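Putative sugar binding protein (PDB 3KEZ) probably binds sugars at the outer membrane of Bacteroides vulgatus as a SusD-family protein, and carries a bound calcium ion. Local coordinates at residues Thr61-Asn66 against Tyr281-Ile286; Asp114-Ala119 against Thr181-Gly186; Lys310-Tyr315 against Asp418-Lys423. All blocks are in the same frame, centred on the assembly; numbering follows the deposited sequence.

Contact 1. Residues Thr61-Asn66 against Tyr281-Ile286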
loop_
_atom_site.group_PDB
_atom_site.type_symbol
_atom_site.label_atom_id
_atom_site.label_comp_id
_atom_site.label_asym_id
_atom_site.label_seq_id
_atom_site.Cartn_x
_atom_site.Cartn_y
_atom_site.Cartn_z
ATOM N N THR A 61 -8.458 -8.265 -21.321
ATOM C CA THR A 61 -8.832 -6.932 -21.792
ATOM C C THR A 61 -9.295 -5.993 -20.664
ATOM O O THR A 61 -9.670 -4.848 -20.913
ATOM C CB THR A 61 -9.941 -7.059 -22.862
ATOM O OG1 THR A 61 -11.101 -7.698 -22.289
ATOM C CG2 THR A 61 -9.441 -7.900 -24.046
ATOM N N LYS A 62 -9.234 -6.460 -19.424
ATOM C CA LYS A 62 -9.571 -5.631 -18.254
ATOM C C LYS A 62 -8.509 -4.571 -17.942
ATOM O O LYS A 62 -7.364 -4.673 -18.363
ATOM C CB LYS A 62 -9.788 -6.544 -17.049
ATOM C CG LYS A 62 -10.943 -7.533 -17.229
ATOM C CD LYS A 62 -12.262 -6.832 -17.524
ATOM C CE LYS A 62 -13.415 -7.809 -17.562
ATOM N NZ LYS A 62 -14.685 -7.059 -17.542
ATOM N N ARG A 63 -8.852 -3.549 -17.179
ATOM C CA ARG A 63 -7.815 -2.552 -16.836
ATOM C C ARG A 63 -6.568 -3.190 -16.211
ATOM O O ARG A 63 -5.489 -2.677 -16.397
ATOM C CB ARG A 63 -8.327 -1.488 -15.877
ATOM C CG ARG A 63 -8.918 -0.284 -16.567
ATOM C CD ARG A 63 -10.380 -0.361 -16.712
ATOM N NE ARG A 63 -10.936 0.825 -17.344
ATOM C CZ ARG A 63 -12.024 0.817 -18.117
ATOM N NH1 ARG A 63 -12.732 -0.298 -18.306
ATOM N NH2 ARG A 63 -12.438 1.937 -18.661
ATOM N N THR A 64 -6.744 -4.265 -15.440
ATOM C CA THR A 64 -5.630 -4.971 -14.747
ATOM C C THR A 64 -4.927 -6.028 -15.592
ATOM O O THR A 64 -3.902 -6.618 -15.167
ATOM C CB THR A 64 -6.110 -5.621 -13.470
ATOM O OG1 THR A 64 -7.265 -6.442 -13.735
ATOM C CG2 THR A 64 -6.460 -4.551 -12.464
ATOM N N GLY A 65 -5.445 -6.237 -16.800
ATOM C CA GLY A 65 -5.015 -7.341 -17.649
ATOM C C GLY A 65 -3.521 -7.322 -17.921
ATOM O O GLY A 65 -2.839 -8.311 -17.647
ATOM N N ASN A 66 -3.003 -6.178 -18.402
ATOM C CA ASN A 66 -1.585 -6.073 -18.781
ATOM C C ASN A 66 -0.628 -6.177 -17.563
ATOM O O ASN A 66 0.492 -6.701 -17.685
ATOM C CB ASN A 66 -1.311 -4.803 -19.536
ATOM C CG ASN A 66 -1.811 -4.847 -20.969
ATOM O OD1 ASN A 66 -1.923 -5.906 -21.604
ATOM N ND2 ASN A 66 -2.128 -3.684 -21.479
ATOM N N TYR A 281 -16.643 -2.541 -13.127
ATOM C CA TYR A 281 -15.992 -3.004 -14.369
ATOM C C TYR A 281 -15.658 -4.515 -14.392
ATOM O O TYR A 281 -15.082 -5.003 -15.367
ATOM C CB TYR A 281 -14.710 -2.193 -14.669
ATOM C CG TYR A 281 -14.912 -0.880 -15.402
ATOM C CD1 TYR A 281 -15.848 -0.748 -16.437
ATOM C CD2 TYR A 281 -14.134 0.229 -15.088
ATOM C CE1 TYR A 281 -16.038 0.482 -17.104
ATOM C CE2 TYR A 281 -14.310 1.447 -15.757
ATOM C CZ TYR A 281 -15.258 1.563 -16.756
ATOM O OH TYR A 281 -15.413 2.770 -17.393
ATOM N N ASP A 282 -16.030 -5.258 -13.350
ATOM C CA ASP A 282 -15.758 -6.716 -13.308
ATOM C C ASP A 282 -14.287 -6.998 -13.645
ATOM O O ASP A 282 -13.976 -7.825 -14.515
ATOM C CB ASP A 282 -16.657 -7.480 -14.278
ATOM C CG ASP A 282 -18.131 -7.087 -14.163
ATOM O OD1 ASP A 282 -18.486 -6.046 -14.725
ATOM O OD2 ASP A 282 -18.923 -7.832 -13.542
ATOM N N ASP A 283 -13.394 -6.273 -13.002
ATOM C CA ASP A 283 -12.057 -6.109 -13.566
ATOM C C ASP A 283 -11.060 -7.064 -12.922
ATOM O O ASP A 283 -10.274 -7.711 -13.612
ATOM C CB ASP A 283 -11.598 -4.671 -13.419
ATOM C CG ASP A 283 -10.538 -4.305 -14.421
ATOM O OD1 ASP A 283 -9.347 -4.506 -14.096
ATOM O OD2 ASP A 283 -10.911 -3.866 -15.543
HETATM N N MSE A 284 -11.090 -7.150 -11.599
HETATM C CA MSE A 284 -10.146 -8.003 -10.890
HETATM C C MSE A 284 -10.872 -8.813 -9.813
HETATM O O MSE A 284 -11.754 -8.286 -9.120
HETATM C CB MSE A 284 -9.006 -7.164 -10.320
HETATM C CG MSE A 284 -9.450 -6.066 -9.373
HETATM SE SE MSE A 284 -8.054 -4.852 -8.724
HETATM C CE MSE A 284 -7.260 -5.917 -7.350
ATOM N N CYS A 285 -10.540 -10.111 -9.716
ATOM C CA CYS A 285 -11.208 -11.023 -8.771
ATOM C C CYS A 285 -10.165 -11.873 -8.030
ATOM O O CYS A 285 -8.961 -11.825 -8.347
ATOM C CB CYS A 285 -12.155 -11.941 -9.526
ATOM S SG CYS A 285 -11.311 -12.977 -10.741
ATOM N N ILE A 286 -10.615 -12.660 -7.055
ATOM C CA ILE A 286 -9.699 -13.575 -6.376
ATOM C C ILE A 286 -9.403 -14.769 -7.287
ATOM O O ILE A 286 -10.212 -15.123 -8.128
ATOM C CB ILE A 286 -10.222 -14.076 -5.029
ATOM C CG1 ILE A 286 -11.435 -14.982 -5.195
ATOM C CG2 ILE A 286 -10.475 -12.912 -4.050
ATOM C CD1 ILE A 286 -12.014 -15.474 -3.871
HETATM O O HOH W 1 -14.982 -4.232 -17.963
HETATM O O HOH W 2 -12.627 -2.993 -17.421
#

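Contact 2. Residues Asp114-Ala119 against Thr181-Gly186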
loop_
_atom_site.group_PDB
_atom_site.type_symbol
_atom_site.label_atom_id
_atom_site.label_comp_id
_atom_site.label_asym_id
_atom_site.label_seq_id
_atom_site.Cartn_x
_atom_site.Cartn_y
_atom_site.Cartn_z
ATOM N N ASP A 114 3.165 19.210 12.599
ATOM C CA ASP A 114 2.367 18.148 11.969
ATOM C C ASP A 114 2.295 18.302 10.443
ATOM O O ASP A 114 2.408 17.319 9.704
ATOM C CB ASP A 114 0.958 18.132 12.537
ATOM C CG ASP A 114 0.099 17.082 11.896
ATOM O OD1 ASP A 114 0.254 15.888 12.244
ATOM O OD2 ASP A 114 -0.720 17.463 11.041
ATOM N N LEU A 115 2.119 19.542 9.973
ATOM C CA LEU A 115 2.112 19.803 8.536
ATOM C C LEU A 115 3.445 19.342 7.928
ATOM O O LEU A 115 3.470 18.689 6.891
ATOM C CB LEU A 115 1.879 21.280 8.249
ATOM C CG LEU A 115 0.547 21.974 8.590
ATOM C CD1 LEU A 115 0.587 23.395 8.065
ATOM C CD2 LEU A 115 -0.613 21.213 7.992
ATOM N N LYS A 116 4.559 19.721 8.555
ATOM C CA LYS A 116 5.859 19.278 8.066
ATOM C C LYS A 116 5.960 17.754 8.109
ATOM O O LYS A 116 6.487 17.136 7.188
ATOM C CB LYS A 116 6.972 19.928 8.897
ATOM C CG LYS A 116 8.412 19.506 8.563
ATOM C CD LYS A 116 9.437 20.233 9.510
ATOM C CE LYS A 116 10.847 19.666 9.326
ATOM N NZ LYS A 116 11.875 20.388 10.116
ATOM N N GLY A 117 5.489 17.150 9.197
ATOM C CA GLY A 117 5.452 15.685 9.298
ATOM C C GLY A 117 4.638 15.011 8.218
ATOM O O GLY A 117 4.998 13.953 7.692
ATOM N N GLN A 118 3.509 15.605 7.874
ATOM C CA GLN A 118 2.700 15.046 6.781
ATOM C C GLN A 118 3.487 15.013 5.458
ATOM O O GLN A 118 3.515 13.998 4.775
ATOM C CB GLN A 118 1.377 15.807 6.630
ATOM C CG GLN A 118 0.410 15.638 7.800
ATOM C CD GLN A 118 -0.904 16.346 7.510
ATOM O OE1 GLN A 118 -1.413 16.243 6.409
ATOM N NE2 GLN A 118 -1.447 17.047 8.488
ATOM N N ALA A 119 4.171 16.106 5.155
ATOM C CA ALA A 119 4.989 16.224 3.942
ATOM C C ALA A 119 6.130 15.206 3.900
ATOM O O ALA A 119 6.384 14.586 2.855
ATOM C CB ALA A 119 5.538 17.627 3.821
ATOM N N THR A 181 7.563 10.634 12.194
ATOM C CA THR A 181 6.962 10.018 13.422
ATOM C C THR A 181 7.226 10.859 14.668
ATOM O O THR A 181 6.556 10.700 15.674
ATOM C CB THR A 181 7.482 8.611 13.714
ATOM O OG1 THR A 181 8.889 8.657 13.966
ATOM C CG2 THR A 181 7.184 7.630 12.566
ATOM N N GLU A 182 8.213 11.749 14.580
ATOM C CA GLU A 182 8.556 12.622 15.649
ATOM C C GLU A 182 7.852 13.980 15.547
ATOM O O GLU A 182 7.899 14.766 16.489
ATOM C CB GLU A 182 10.054 12.845 15.626
ATOM C CG GLU A 182 10.905 11.598 15.906
ATOM C CD GLU A 182 12.340 11.709 15.351
ATOM O OE1 GLU A 182 12.747 12.793 14.876
ATOM O OE2 GLU A 182 13.074 10.699 15.373
ATOM N N LEU A 183 7.255 14.261 14.387
ATOM C CA LEU A 183 6.646 15.548 14.100
ATOM C C LEU A 183 5.112 15.507 13.998
ATOM O O LEU A 183 4.425 16.430 14.434
ATOM C CB LEU A 183 7.255 16.103 12.811
ATOM C CG LEU A 183 8.700 16.593 12.854
ATOM C CD1 LEU A 183 9.141 17.005 11.482
ATOM C CD2 LEU A 183 8.871 17.728 13.835
ATOM N N LEU A 184 4.589 14.437 13.404
ATOM C CA LEU A 184 3.169 14.258 13.210
ATOM C C LEU A 184 2.402 14.161 14.509
ATOM O O LEU A 184 2.859 13.567 15.497
ATOM C CB LEU A 184 2.910 12.967 12.430
ATOM C CG LEU A 184 3.195 12.953 10.944
ATOM C CD1 LEU A 184 3.458 11.524 10.467
ATOM C CD2 LEU A 184 2.029 13.589 10.215
ATOM N N SER A 185 1.194 14.692 14.507
ATOM C CA SER A 185 0.281 14.495 15.646
ATOM C C SER A 185 -0.237 13.053 15.642
ATOM O O SER A 185 -0.368 12.461 14.561
ATOM C CB SER A 185 -0.914 15.421 15.511
ATOM O OG SER A 185 -1.864 15.096 16.506
ATOM N N GLY A 186 -0.499 12.503 16.832
ATOM C CA GLY A 186 -1.256 11.244 17.010
ATOM C C GLY A 186 -2.784 11.336 16.989
ATOM O O GLY A 186 -3.481 10.324 17.101
#

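Contact 3. Residues Lys310-Tyr315 against Asp418-Lys423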
loop_
_atom_site.group_PDB
_atom_site.type_symbol
_atom_site.label_atom_id
_atom_site.label_comp_id
_atom_site.label_asym_id
_atom_site.label_seq_id
_atom_site.Cartn_x
_atom_site.Cartn_y
_atom_site.Cartn_z
ATOM N N LYS A 310 -22.861 -14.604 -9.320
ATOM C CA LYS A 310 -23.476 -15.916 -9.514
ATOM C C LYS A 310 -22.536 -17.001 -8.963
ATOM O O LYS A 310 -22.122 -16.885 -7.817
ATOM C CB LYS A 310 -23.864 -16.138 -10.981
ATOM C CG LYS A 310 -24.866 -15.101 -11.564
ATOM C CD LYS A 310 -26.042 -14.837 -10.592
ATOM C CE LYS A 310 -27.206 -14.075 -11.226
ATOM N NZ LYS A 310 -26.725 -12.865 -11.919
ATOM N N LYS A 311 -22.196 -18.020 -9.749
ATOM C CA LYS A 311 -21.184 -18.981 -9.357
ATOM C C LYS A 311 -19.988 -18.844 -10.300
ATOM O O LYS A 311 -19.382 -19.844 -10.678
ATOM C CB LYS A 311 -21.743 -20.423 -9.342
ATOM C CG LYS A 311 -22.774 -20.695 -8.232
ATOM C CD LYS A 311 -22.927 -22.201 -7.880
ATOM C CE LYS A 311 -23.528 -22.417 -6.467
ATOM N NZ LYS A 311 -22.785 -21.725 -5.333
ATOM N N TYR A 312 -19.628 -17.602 -10.667
ATOM C CA TYR A 312 -18.603 -17.376 -11.691
ATOM C C TYR A 312 -17.279 -16.796 -11.174
ATOM O O TYR A 312 -16.214 -17.268 -11.567
ATOM C CB TYR A 312 -19.117 -16.439 -12.776
ATOM C CG TYR A 312 -20.487 -16.778 -13.297
ATOM C CD1 TYR A 312 -20.860 -18.111 -13.547
ATOM C CD2 TYR A 312 -21.422 -15.765 -13.554
ATOM C CE1 TYR A 312 -22.154 -18.420 -14.033
ATOM C CE2 TYR A 312 -22.708 -16.071 -14.038
ATOM C CZ TYR A 312 -23.061 -17.387 -14.273
ATOM O OH TYR A 312 -24.322 -17.657 -14.744
ATOM N N TYR A 313 -17.388 -15.730 -10.370
ATOM C CA TYR A 313 -16.274 -14.978 -9.832
ATOM C C TYR A 313 -16.591 -14.492 -8.424
ATOM O O TYR A 313 -17.767 -14.317 -8.059
ATOM C CB TYR A 313 -16.033 -13.719 -10.631
ATOM C CG TYR A 313 -15.870 -13.914 -12.086
ATOM C CD1 TYR A 313 -14.658 -14.325 -12.606
ATOM C CD2 TYR A 313 -16.917 -13.655 -12.957
ATOM C CE1 TYR A 313 -14.500 -14.525 -13.959
ATOM C CE2 TYR A 313 -16.765 -13.837 -14.322
ATOM C CZ TYR A 313 -15.545 -14.266 -14.809
ATOM O OH TYR A 313 -15.352 -14.432 -16.157
ATOM N N ALA A 314 -15.542 -14.259 -7.646
ATOM C CA ALA A 314 -15.669 -13.671 -6.334
ATOM C C ALA A 314 -14.823 -12.411 -6.292
ATOM O O ALA A 314 -13.601 -12.450 -6.499
ATOM C CB ALA A 314 -15.232 -14.639 -5.265
ATOM N N TYR A 315 -15.482 -11.292 -6.016
ATOM C CA TYR A 315 -14.821 -10.006 -5.881
ATOM C C TYR A 315 -14.548 -9.705 -4.409
ATOM O O TYR A 315 -15.261 -10.190 -3.532
ATOM C CB TYR A 315 -15.702 -8.912 -6.498
ATOM C CG TYR A 315 -15.820 -9.108 -7.984
ATOM C CD1 TYR A 315 -14.895 -8.541 -8.828
ATOM C CD2 TYR A 315 -16.775 -9.970 -8.535
ATOM C CE1 TYR A 315 -14.919 -8.774 -10.166
ATOM C CE2 TYR A 315 -16.826 -10.203 -9.900
ATOM C CZ TYR A 315 -15.891 -9.581 -10.706
ATOM O OH TYR A 315 -15.884 -9.754 -12.043
ATOM N N ASP A 418 -17.604 -23.078 -7.278
ATOM C CA ASP A 418 -18.311 -21.890 -6.718
ATOM C C ASP A 418 -17.978 -20.627 -7.506
ATOM O O ASP A 418 -18.700 -19.629 -7.415
ATOM C CB ASP A 418 -17.941 -21.616 -5.257
ATOM C CG ASP A 418 -18.529 -22.614 -4.271
ATOM O OD1 ASP A 418 -19.568 -23.234 -4.575
ATOM O OD2 ASP A 418 -17.932 -22.708 -3.152
ATOM N N ILE A 419 -16.845 -20.650 -8.217
ATOM C CA ILE A 419 -16.407 -19.528 -9.041
ATOM C C ILE A 419 -15.897 -20.084 -10.360
ATOM O O ILE A 419 -14.703 -20.028 -10.667
ATOM C CB ILE A 419 -15.348 -18.662 -8.333
ATOM C CG1 ILE A 419 -14.169 -19.502 -7.781
ATOM C CG2 ILE A 419 -16.032 -17.849 -7.255
ATOM C CD1 ILE A 419 -13.145 -18.677 -7.065
ATOM N N ASN A 420 -16.841 -20.612 -11.144
ATOM C CA ASN A 420 -16.509 -21.525 -12.235
ATOM C C ASN A 420 -16.009 -20.852 -13.488
ATOM O O ASN A 420 -15.638 -21.542 -14.422
ATOM C CB ASN A 420 -17.670 -22.501 -12.553
ATOM C CG ASN A 420 -18.886 -21.821 -13.157
ATOM O OD1 ASN A 420 -18.782 -20.766 -13.774
ATOM N ND2 ASN A 420 -20.046 -22.440 -12.998
ATOM N N LYS A 421 -15.989 -19.520 -13.527
ATOM C CA LYS A 421 -15.374 -18.804 -14.655
ATOM C C LYS A 421 -13.992 -18.235 -14.352
ATOM O O LYS A 421 -13.355 -17.637 -15.222
ATOM C CB LYS A 421 -16.301 -17.690 -15.154
ATOM C CG LYS A 421 -17.541 -18.217 -15.866
ATOM C CD LYS A 421 -18.509 -17.106 -16.249
ATOM C CE LYS A 421 -19.803 -17.700 -16.794
ATOM N NZ LYS A 421 -20.944 -16.796 -16.585
ATOM N N THR A 422 -13.518 -18.422 -13.126
ATOM C CA THR A 422 -12.228 -17.901 -12.728
ATOM C C THR A 422 -11.137 -18.898 -13.101
ATOM O O THR A 422 -11.106 -20.017 -12.594
ATOM C CB THR A 422 -12.178 -17.704 -11.187
ATOM O OG1 THR A 422 -13.250 -16.859 -10.760
ATOM C CG2 THR A 422 -10.813 -17.133 -10.735
ATOM N N LYS A 423 -10.214 -18.495 -13.950
ATOM C CA LYS A 423 -9.127 -19.390 -14.333
ATOM C C LYS A 423 -7.946 -18.534 -14.764
ATOM O O LYS A 423 -8.132 -17.439 -15.307
ATOM C CB LYS A 423 -9.561 -20.350 -15.463
ATOM C CG LYS A 423 -9.863 -19.705 -16.792
ATOM C CD LYS A 423 -10.212 -20.791 -17.895
ATOM C CE LYS A 423 -9.084 -21.850 -18.082
ATOM N NZ LYS A 423 -9.202 -22.756 -19.282
HETATM O O HOH W 3 -20.643 -19.611 -4.911
HETATM O O HOH W 4 -13.133 -15.291 -8.579
#

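Contact 1. Residues Thr61-Asn66 against Tyr281-Ile286
The carboxylate of Asp283 grips the type I beta turn Lys62-Gly65 through both oxygens. Asp283 OD2 takes the backbone N of Arg63 at 2.6 Å and OD1 the backbone N of Thr64 at 2.9 Å, each on its syn lone pair. Thr64 OG1 adds a third bond, 2.9 Å to Asp283 OD1, dropping in from above the carboxylate plane, so OD1 has two donors. A water in the guanidinium plane accepts from Arg63 NH1 and donates to Asp283 OD2. That guanidinium lies flat on the Tyr281 ring, planes 11° apart, with Arg63 CZ 3.7 Å from the ring centroid, a stack and a cation-pi contact at once, while Glu270 salt-bridges Arg63 NE. The turn follows strand 55-57, and Asp283 directly precedes its antiparallel partner 284-286, tying this small two-stranded sheet to the turn that leads into helix 65-68. Lys62, bent at chi2 (-57°), runs past Asp283 and donates from NZ to Tyr281 O, a 3.0 Å hydrogen bond in the carbonyl plane; a water bridges the same two atoms. Farther out, Leu275 and Val58 hydrogen-bond the Asp283 backbone, Tyr274 meets the Tyr281 ring edge-to-face, and Tyr46 and Val50 of helix 43-50 pack on Thr64 and Met284.

Contact 2. Residues Asp114-Ala119 against Thr181-Gly186
Asp114, on helix 109-134, reaches from the helix toward the chain leaving helix 166-183. Its CB lies 4.0 Å from Ser185 N, and CG, anti to the backbone N (chi1 179°), carries the carboxylate to Ser185. At the tip, Asp114 OD1 accepts Ser185 N at 2.7 Å on its anti lone pair, in a nearly straight bond (169°); the same oxygen also touches Leu184 CA and CD2 and Ser185 CB. The other oxygen, OD2, takes Gln118 NE2 at 2.7 Å from one turn later in the helix: NE2 stands above the carboxylate plane, while OD2 lies in the amide plane of Gln118, whose OE1 is held by Tyr31. Both carboxylate oxygens are thus engaged where, in the helical part of this SusD-family chain, the side of helix 109-134 meets the end of helix 166-183 and the loop after it. Gly117, with no side chain, lets the backbones come close, its CA 4.0 Å from Leu183 CB. Leu184, its O bound by Arg195, wedges CD2 beside it, 3.4 Å from Gln118 N and against Gln118 CG. The extended Lys116 chain, on its way to a salt bridge with Asp100, crosses Leu183 obliquely, its CG, CD and CE all against Leu183 CD1, with Lys116 CD 3.8 Å away.

Contact 3. Residues Lys310-Tyr315 against Asp418-Lys423
Lys310 lays its CB on one face of the Tyr312 ring, toward the rim. Lys311 follows with CA 3.2 Å from Asp418 O, a CA-H...O contact, and its chain runs alongside Asp418, turning at its last torsion to bring NZ to a long salt bridge with Asp418 OD1; a water links Lys311 NZ to Asp418 O, and Tyr291 holds the other carboxylate oxygen. Lys311 O receives Asn420 N at 2.7 Å, almost straight (175°) and on a carbonyl lone pair. Tyr312 O accepts Lys421 N at 3.0 Å, again on a lone pair but with a more bent N-H...O angle (145°). These two successive carbonyls dock onto the type I beta turn Ile419-Thr422, while Tyr312 and Tyr313 form a classic beta bulge opposite Asp309 in the antiparallel hairpin of strands 306-309 and 313-316. The Tyr312 ring is covered on its second face by Lys421: the extended lysine lies side by side with the tyrosine, and NZ stands 2.9 Å from the ring centroid, only 3° off the normal, in a very close cation-pi contact, with CE adding a CH-pi contact. Asn420 OD1 approaches the ring edge at CD1. The Tyr313 ring crosses Lys421 at about a right angle, its CZ 3.5 Å from Lys421 CB, and CD1 reaches Thr422 OG1. A water joins Ala314 N to Thr422 OG1. Phe308 of the partner strand and Cys288 and Tyr291 of helix 288-295 pack on Ile419, whose CG2 lies 3.9 Å from Ala314 CB.

Overall arrangement
Contacts 1 and 3 are neighbours, their centres 14 Å apart on the same side of the chain's centre. They touch through strands 284-286 and 313-316: Ile286 N lies 3.0 Å from Ala314 O, a probable hydrogen bond, Tyr315 packs on Asp282 and Met284, and Thr422 CG2 reaches Ile286 O. Contact 2 lies on the opposite side of the chain's centre, its centre 37 Å from that of contact 1 and 44 Å from that of contact 3. In sequence it is nested inside the loop closed by contact 1, whereas contact 3 opens only afterwards. All three lie away from the calcium site formed by Asn261, Gln322, Glu325, Asp329 and Asn331.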